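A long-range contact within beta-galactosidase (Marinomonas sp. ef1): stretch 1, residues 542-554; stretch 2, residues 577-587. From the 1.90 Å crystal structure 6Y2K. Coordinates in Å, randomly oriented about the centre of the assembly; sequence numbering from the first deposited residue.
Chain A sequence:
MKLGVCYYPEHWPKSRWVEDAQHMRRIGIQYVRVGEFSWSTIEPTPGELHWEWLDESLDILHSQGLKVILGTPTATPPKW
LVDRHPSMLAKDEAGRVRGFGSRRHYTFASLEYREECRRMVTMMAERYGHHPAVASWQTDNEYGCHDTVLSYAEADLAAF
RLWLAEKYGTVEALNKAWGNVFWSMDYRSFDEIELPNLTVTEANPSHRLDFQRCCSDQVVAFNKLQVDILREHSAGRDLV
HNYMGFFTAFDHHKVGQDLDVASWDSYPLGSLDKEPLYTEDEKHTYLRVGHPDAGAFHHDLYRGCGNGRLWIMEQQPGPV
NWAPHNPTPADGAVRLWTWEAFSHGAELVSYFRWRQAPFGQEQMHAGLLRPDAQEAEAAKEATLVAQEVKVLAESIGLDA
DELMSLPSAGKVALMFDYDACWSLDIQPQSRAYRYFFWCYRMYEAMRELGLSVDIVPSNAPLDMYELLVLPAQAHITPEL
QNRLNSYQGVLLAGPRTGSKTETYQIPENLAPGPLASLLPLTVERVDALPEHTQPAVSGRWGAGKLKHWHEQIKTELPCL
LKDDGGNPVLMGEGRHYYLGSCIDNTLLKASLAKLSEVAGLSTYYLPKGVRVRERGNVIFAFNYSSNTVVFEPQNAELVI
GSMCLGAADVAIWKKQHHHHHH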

# COMPACT_ATOMS: atom_id res chain seq x y z
N GLY A 542 -2.56 -1.06 -31.68
CA GLY A 542 -2.78 -0.75 -30.27
C GLY A 542 -1.52 -0.62 -29.46
O GLY A 542 -0.41 -0.71 -29.99
N ALA A 543 -1.73 -0.40 -28.16
CA ALA A 543 -0.66 -0.32 -27.18
C ALA A 543 -1.04 -1.12 -25.93
O ALA A 543 -2.21 -1.29 -25.60
CB ALA A 543 -0.39 1.13 -26.80
N GLY A 544 -0.02 -1.59 -25.23
CA GLY A 544 -0.20 -2.41 -24.05
C GLY A 544 1.12 -3.06 -23.67
O GLY A 544 2.18 -2.47 -23.87
N LYS A 545 1.03 -4.27 -23.12
CA LYS A 545 2.19 -5.05 -22.73
C LYS A 545 2.15 -6.47 -23.28
O LYS A 545 1.09 -6.97 -23.70
CB LYS A 545 2.30 -5.11 -21.21
CG LYS A 545 2.33 -3.75 -20.53
CD LYS A 545 2.40 -3.90 -19.02
CE LYS A 545 2.65 -2.57 -18.34
NZ LYS A 545 2.46 -2.72 -16.87
N LEU A 546 3.32 -7.10 -23.28
CA LEU A 546 3.47 -8.53 -23.49
C LEU A 546 4.07 -9.14 -22.23
O LEU A 546 4.74 -8.46 -21.46
CB LEU A 546 4.36 -8.80 -24.69
CG LEU A 546 5.86 -8.48 -24.59
CD1 LEU A 546 6.67 -9.68 -24.08
CD2 LEU A 546 6.37 -8.06 -25.95
N LYS A 547 3.83 -10.44 -22.03
CA LYS A 547 4.34 -11.17 -20.89
C LYS A 547 4.72 -12.60 -21.26
O LYS A 547 4.23 -13.14 -22.25
CB LYS A 547 3.32 -11.18 -19.75
CG LYS A 547 1.94 -11.70 -20.12
CD LYS A 547 0.94 -11.39 -19.01
CE LYS A 547 -0.46 -11.90 -19.35
NZ LYS A 547 -1.38 -11.79 -18.17
N HIS A 548 5.62 -13.19 -20.48
CA HIS A 548 5.95 -14.63 -20.48
C HIS A 548 6.82 -15.13 -21.62
O HIS A 548 7.77 -15.89 -21.38
CB HIS A 548 4.69 -15.52 -20.38
CG HIS A 548 3.77 -15.16 -19.26
ND1 HIS A 548 2.41 -15.40 -19.30
CD2 HIS A 548 4.01 -14.57 -18.06
CE1 HIS A 548 1.86 -14.98 -18.18
NE2 HIS A 548 2.80 -14.47 -17.41
N TRP A 549 6.46 -14.75 -22.84
CA TRP A 549 7.08 -15.27 -24.06
C TRP A 549 7.23 -14.14 -25.08
O TRP A 549 6.27 -13.47 -25.41
CB TRP A 549 6.20 -16.38 -24.62
CG TRP A 549 6.87 -17.21 -25.65
CD1 TRP A 549 6.80 -17.07 -27.00
CD2 TRP A 549 7.71 -18.34 -25.40
NE1 TRP A 549 7.56 -18.03 -27.62
CE2 TRP A 549 8.13 -18.83 -26.66
CE3 TRP A 549 8.16 -18.98 -24.24
CZ2 TRP A 549 8.97 -19.94 -26.80
CZ3 TRP A 549 9.00 -20.08 -24.37
CH2 TRP A 549 9.40 -20.55 -25.64
N HIS A 550 8.46 -13.95 -25.55
CA HIS A 550 8.85 -12.76 -26.31
C HIS A 550 9.84 -13.18 -27.39
O HIS A 550 11.05 -13.20 -27.17
CB HIS A 550 9.44 -11.73 -25.31
CG HIS A 550 9.90 -10.44 -25.92
ND1 HIS A 550 10.96 -9.73 -25.41
CD2 HIS A 550 9.40 -9.70 -26.94
CE1 HIS A 550 11.13 -8.62 -26.12
NE2 HIS A 550 10.19 -8.57 -27.04
N GLU A 551 9.32 -13.55 -28.56
CA GLU A 551 10.16 -14.03 -29.66
C GLU A 551 10.88 -12.88 -30.34
O GLU A 551 10.27 -11.86 -30.63
CB GLU A 551 9.34 -14.82 -30.69
CG GLU A 551 8.90 -16.17 -30.17
CD GLU A 551 7.84 -16.85 -31.00
OE1 GLU A 551 7.47 -16.33 -32.09
OE2 GLU A 551 7.37 -17.92 -30.56
N GLN A 552 12.18 -13.07 -30.59
CA GLN A 552 13.00 -12.14 -31.36
C GLN A 552 12.92 -12.60 -32.82
O GLN A 552 13.42 -13.68 -33.16
CB GLN A 552 14.44 -12.17 -30.86
CG GLN A 552 15.39 -11.24 -31.60
CD GLN A 552 16.83 -11.37 -31.12
OE1 GLN A 552 17.12 -11.21 -29.93
NE2 GLN A 552 17.73 -11.63 -32.05
N ILE A 553 12.32 -11.77 -33.68
CA ILE A 553 11.91 -12.18 -35.03
C ILE A 553 12.51 -11.26 -36.10
O ILE A 553 12.61 -10.04 -35.91
CB ILE A 553 10.37 -12.18 -35.15
CG1 ILE A 553 9.77 -13.30 -34.29
CG2 ILE A 553 9.91 -12.37 -36.60
CD1 ILE A 553 8.27 -13.20 -34.08
N LYS A 554 12.92 -11.86 -37.21
CA LYS A 554 13.31 -11.14 -38.42
C LYS A 554 12.27 -11.44 -39.50
O LYS A 554 11.94 -12.60 -39.75
CB LYS A 554 14.71 -11.54 -38.89
CG LYS A 554 15.17 -10.78 -40.13
CD LYS A 554 16.69 -10.80 -40.27
CE LYS A 554 17.14 -9.98 -41.48
NZ LYS A 554 18.54 -9.49 -41.33
N TYR A 577 -1.57 -13.86 -40.57
CA TYR A 577 -0.90 -13.11 -39.48
C TYR A 577 -0.19 -14.06 -38.53
O TYR A 577 -0.66 -15.18 -38.31
CB TYR A 577 -1.92 -12.24 -38.73
CG TYR A 577 -2.61 -11.26 -39.66
CD1 TYR A 577 -3.69 -11.66 -40.45
CD2 TYR A 577 -2.14 -9.96 -39.80
CE1 TYR A 577 -4.30 -10.78 -41.34
CE2 TYR A 577 -2.74 -9.06 -40.68
CZ TYR A 577 -3.82 -9.48 -41.44
OH TYR A 577 -4.42 -8.61 -42.32
N TYR A 578 0.95 -13.62 -38.00
CA TYR A 578 1.71 -14.32 -36.98
C TYR A 578 1.91 -13.42 -35.75
O TYR A 578 2.29 -12.25 -35.88
CB TYR A 578 3.09 -14.76 -37.49
CG TYR A 578 3.88 -15.54 -36.46
CD1 TYR A 578 3.62 -16.89 -36.25
CD2 TYR A 578 4.85 -14.93 -35.66
CE1 TYR A 578 4.31 -17.61 -35.28
CE2 TYR A 578 5.55 -15.65 -34.70
CZ TYR A 578 5.27 -16.99 -34.51
OH TYR A 578 5.95 -17.72 -33.56
N LEU A 579 1.68 -13.99 -34.57
CA LEU A 579 1.90 -13.33 -33.29
C LEU A 579 3.05 -14.04 -32.57
O LEU A 579 2.98 -15.24 -32.35
CB LEU A 579 0.62 -13.39 -32.45
CG LEU A 579 0.64 -12.95 -30.97
CD1 LEU A 579 1.02 -11.48 -30.85
CD2 LEU A 579 -0.71 -13.22 -30.33
N GLY A 580 4.09 -13.29 -32.20
CA GLY A 580 5.30 -13.85 -31.62
C GLY A 580 5.50 -13.64 -30.12
O GLY A 580 6.43 -14.19 -29.55
N SER A 581 4.64 -12.83 -29.49
CA SER A 581 4.68 -12.63 -28.03
C SER A 581 3.29 -12.79 -27.43
O SER A 581 2.29 -12.55 -28.12
CB SER A 581 5.23 -11.24 -27.69
OG SER A 581 6.55 -11.06 -28.19
N CYS A 582 3.24 -13.20 -26.16
CA CYS A 582 1.97 -13.35 -25.44
C CYS A 582 1.47 -11.99 -24.95
O CYS A 582 1.67 -11.57 -23.81
CB CYS A 582 2.07 -14.38 -24.30
SG CYS A 582 2.44 -16.05 -24.90
N ILE A 583 0.83 -11.30 -25.89
CA ILE A 583 0.26 -9.97 -25.65
C ILE A 583 -0.87 -10.03 -24.63
O ILE A 583 -1.52 -11.08 -24.46
CB ILE A 583 -0.20 -9.31 -26.97
CG1 ILE A 583 -1.22 -10.18 -27.73
CG2 ILE A 583 1.01 -8.99 -27.83
CD1 ILE A 583 -1.79 -9.56 -28.98
N ASP A 584 -1.09 -8.92 -23.93
CA ASP A 584 -2.09 -8.84 -22.87
C ASP A 584 -3.54 -8.87 -23.38
O ASP A 584 -3.79 -8.82 -24.60
CB ASP A 584 -1.83 -7.63 -21.94
CG ASP A 584 -2.06 -6.27 -22.60
OD1 ASP A 584 -2.82 -6.15 -23.60
OD2 ASP A 584 -1.49 -5.27 -22.10
N ASN A 585 -4.49 -8.96 -22.46
CA ASN A 585 -5.92 -9.05 -22.80
C ASN A 585 -6.41 -7.89 -23.69
O ASN A 585 -7.18 -8.11 -24.64
CB ASN A 585 -6.76 -9.14 -21.51
CG ASN A 585 -8.25 -9.04 -21.76
OD1 ASN A 585 -8.84 -7.96 -21.61
ND2 ASN A 585 -8.87 -10.14 -22.14
N THR A 586 -5.97 -6.68 -23.39
CA THR A 586 -6.32 -5.49 -24.17
C THR A 586 -5.90 -5.65 -25.63
O THR A 586 -6.71 -5.44 -26.54
CB THR A 586 -5.72 -4.21 -23.56
OG1 THR A 586 -6.39 -3.94 -22.32
CG2 THR A 586 -5.89 -3.00 -24.48
N LEU A 587 -4.64 -6.01 -25.83
CA LEU A 587 -4.10 -6.18 -27.17
C LEU A 587 -4.68 -7.39 -27.89
O LEU A 587 -4.87 -7.35 -29.10
CB LEU A 587 -2.57 -6.27 -27.11
CG LEU A 587 -1.86 -4.97 -26.73
CD1 LEU A 587 -0.40 -5.23 -26.42
CD2 LEU A 587 -1.98 -3.94 -27.85
O HOH W 1 7.66 -11.12 -30.66

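Stretch 1 meets stretch 2 first through packing against a helix start. Gly 542 and Gly 544 lie against Leu 587, with Gly 544 CA 3.7 Å from Leu 587 CD1. An ideal CB built on Gly 544 would fall 2.8 Å from Asp 584 OD2 and 2.9 Å from Leu 587 CD1, both clashes, so the close approach depends on the absent side chain.

Lys 545 contributes its backbone: Lys 545 N donates to Asp 584 OD2 (2.9 Å, 161° at the hydrogen), and Asp 584 N donates to Lys 545 O (2.9 Å, 147°). The same carboxylate caps the helix, since Leu 587 N donates to Asp 584 OD1 at 2.9 Å. One side chain thus ties the strand to the helix N-terminus.

Leu 546 forms an antiparallel, non-hydrogen-bonded pair with Ile 583, their CA atoms 4.1 Å apart, and Leu 546 CA makes a CA-H...O contact with Cys 582 O at 3.5 Å. Next, Lys 547 N donates to Cys 582 O (3.0 Å, 162°).

The chain turns a corner at His 548, yet pairing resumes beyond it: Cys 582 N donates to Trp 549 O (3.1 Å, 156°). Cys 582 therefore bonds through its N and O to residues on both sides of the corner, while its SG packs 3.8 Å from Trp 549 CB.

His 550 pairs with Ser 581 without direct backbone bonds; Ser 581 OG sits at the imidazole edge, 3.4 Å from His 550 CD2.

Glu 551 N donates to Gly 580 O (3.1 Å, 152°). Within the two stretches its carboxylate accepts two bonds: Tyr 578 OH donates to Glu 551 OE1 at a short 2.5 Å, and Trp 549 NE1 to Glu 551 OE2 at 2.9 Å; OE2 is also bonded elsewhere in the structure. A water donates to Glu 551 O and accepts from Ser 581 OG, each at 2.7 Å.

Finally, Ile 553 CD1 packs at the Tyr 578 ring edge, 3.7 Å from Tyr 578 CE2.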